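Local coordinates for protein (upstream stimulatory factor) (Homo sapiens, PDB 1AN4), which binds the symmetrical E-box sequence CACGTG in viral and cellular promoters as a dimer and activates transcription by RNA polymerase II, at a contact of chain A with DNA. Coordinates in Å, arbitrary orientation; residue numbers count along the deposited sequence, not the author numbering.

A contact of chain A with DNA. Residues 21, 43-46. With nucleotides of chain B.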
# COMPACT_ATOMS: atom_id res chain seq x y z
N ASN A 21 0.85 -0.07 -7.99
CA ASN A 21 2.10 0.67 -7.91
C ASN A 21 1.85 2.18 -8.08
O ASN A 21 2.43 2.99 -7.33
CB ASN A 21 3.19 0.18 -8.86
CG ASN A 21 4.61 0.60 -8.40
OD1 ASN A 21 5.38 1.22 -9.14
ND2 ASN A 21 4.95 0.24 -7.16
N GLN A 43 15.65 4.30 -2.53
CA GLN A 43 14.93 3.32 -1.68
C GLN A 43 13.46 3.62 -1.47
O GLN A 43 13.10 4.76 -1.17
CB GLN A 43 15.57 3.22 -0.31
CG GLN A 43 14.90 2.20 0.59
CD GLN A 43 15.65 0.92 0.58
OE1 GLN A 43 16.69 0.84 -0.03
NE2 GLN A 43 15.15 -0.09 1.31
N SER A 44 12.68 2.53 -1.34
CA SER A 44 11.21 2.57 -1.23
C SER A 44 10.28 2.73 0.03
O SER A 44 10.66 2.51 1.19
CB SER A 44 10.64 1.45 -2.11
OG SER A 44 11.12 1.51 -3.45
N LYS A 45 9.02 3.02 -0.31
CA LYS A 45 7.83 3.26 0.53
C LYS A 45 7.44 2.29 1.65
O LYS A 45 6.29 2.34 2.16
CB LYS A 45 6.62 3.49 -0.39
CG LYS A 45 6.47 2.47 -1.55
CD LYS A 45 5.93 1.12 -1.06
CE LYS A 45 6.00 0.01 -2.12
NZ LYS A 45 5.57 -1.30 -1.51
N GLY A 46 8.36 1.36 1.95
CA GLY A 46 8.23 0.42 3.06
C GLY A 46 9.14 1.05 4.13
O GLY A 46 9.47 0.48 5.19
P DC B 8 11.22 -3.51 5.18
OP1 DC B 8 10.35 -2.41 5.69
OP2 DC B 8 10.77 -4.92 5.29
O5' DC B 8 11.50 -3.21 3.62
C5' DC B 8 11.61 -1.84 3.24
C4' DC B 8 12.23 -1.64 1.86
O4' DC B 8 13.50 -2.28 1.77
C3' DC B 8 11.32 -2.19 0.75
O3' DC B 8 10.73 -1.10 0.02
C2' DC B 8 12.25 -2.97 -0.19
C1' DC B 8 13.49 -3.21 0.67
N1 DC B 8 13.61 -4.62 1.15
C2 DC B 8 14.44 -5.46 0.39
O2 DC B 8 14.88 -5.13 -0.71
N3 DC B 8 14.66 -6.70 0.88
C4 DC B 8 14.10 -7.13 2.02
N4 DC B 8 14.42 -8.37 2.41
C5 DC B 8 13.23 -6.30 2.80
C6 DC B 8 13.02 -5.06 2.33
P DC B 9 9.27 -1.30 -0.58
OP1 DC B 9 8.51 -0.14 -0.08
OP2 DC B 9 8.87 -2.70 -0.23
O5' DC B 9 9.38 -1.17 -2.20
C5' DC B 9 10.62 -1.50 -2.88
C4' DC B 9 10.69 -2.57 -4.03
O4' DC B 9 11.55 -3.60 -3.61
C3' DC B 9 9.42 -3.25 -4.46
O3' DC B 9 9.15 -2.72 -5.75
C2' DC B 9 9.81 -4.73 -4.59
C1' DC B 9 11.29 -4.83 -4.22
N1 DC B 9 11.49 -5.93 -3.24
C2 DC B 9 12.02 -7.10 -3.69
O2 DC B 9 12.61 -7.16 -4.77
N3 DC B 9 11.95 -8.18 -2.89
C4 DC B 9 11.41 -8.13 -1.68
N4 DC B 9 11.47 -9.22 -0.87
C5 DC B 9 10.88 -6.90 -1.19
C6 DC B 9 10.96 -5.84 -2.01
P DA B 10 7.80 -3.13 -6.53
OP1 DA B 10 7.23 -1.89 -7.12
OP2 DA B 10 7.03 -3.94 -5.52
O5' DA B 10 8.34 -4.07 -7.81
C5' DA B 10 9.77 -4.30 -8.11
C4' DA B 10 10.18 -5.57 -8.99
O4' DA B 10 10.99 -6.61 -8.34
C3' DA B 10 8.95 -6.24 -9.56
O3' DA B 10 9.07 -6.16 -10.98
C2' DA B 10 8.95 -7.71 -9.02
C1' DA B 10 10.24 -7.85 -8.19
N9 DA B 10 9.72 -8.04 -6.84
C8 DA B 10 8.81 -7.25 -6.14
N7 DA B 10 8.47 -7.71 -4.97
C5 DA B 10 9.18 -8.92 -4.88
C6 DA B 10 9.20 -9.95 -3.91
N6 DA B 10 8.54 -9.92 -2.74
N1 DA B 10 9.97 -11.01 -4.18
C2 DA B 10 10.68 -11.01 -5.31
N3 DA B 10 10.77 -10.13 -6.31
C4 DA B 10 9.96 -9.10 -6.02
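Chain A lies along the sugar-phosphate backbone of DC8, DC9 and DA10 of chain B through two parts of the basic helix-loop-helix domain: the loop segment Gln43 to Gly46, and Asn21 on helix 10-30. The phosphate of DC9 sits at the centre of the loop contact, and Lys45 wraps alongside it. From CB of Lys45, at 4.1 Å from the phosphate oxygen OP1 of DC9, the lysine chain starts in the crowded position, with CG between the backbone N and the carbonyl carbon (chi1 47°). A bend at chi2 (76°) turns the chain along the phosphate, and beyond it the last two torsions are extended. CG of Lys45 passes OP1 of DC9 at 3.6 Å; CD and CE then run past the same oxygen, so the methylene groups flank it before the amine arrives. At the tip, Lys45 NZ forms a salt bridge with OP1 of DC9 at 3.5 Å. NZ of Lys45 stands 3.8 Å from OP2 of DC9, the other non-bridging oxygen. The amine thus comes to the phosphate from alongside, and its charge, if protonated as expected, would help offset that of the backbone. Ser44 meets the sugar side of the same nucleotide: its hydroxyl OG, anti to the carbonyl carbon (chi1 -53°), lies 3.4 Å from the O5' ester oxygen of DC9. Gln43 bends at chi2 to bring its amide NE2 beside the deoxyribose of DC8, but the N-H does not point at the ring oxygen. Gly46 passes the same sugar with its backbone, CA lying 4.1 Å from C5' of DC8. Two steps along the strand, the Asn21 amide ND2 approaches OP1 of DA10 at 3.1 Å with its N-H directed elsewhere, a close polar approach without a hydrogen bond. All these groups meet sugars and phosphates, not base edges, so the site probably contributes sequence-independent grip, helping to hold the loop and first helix against the E-box DNA.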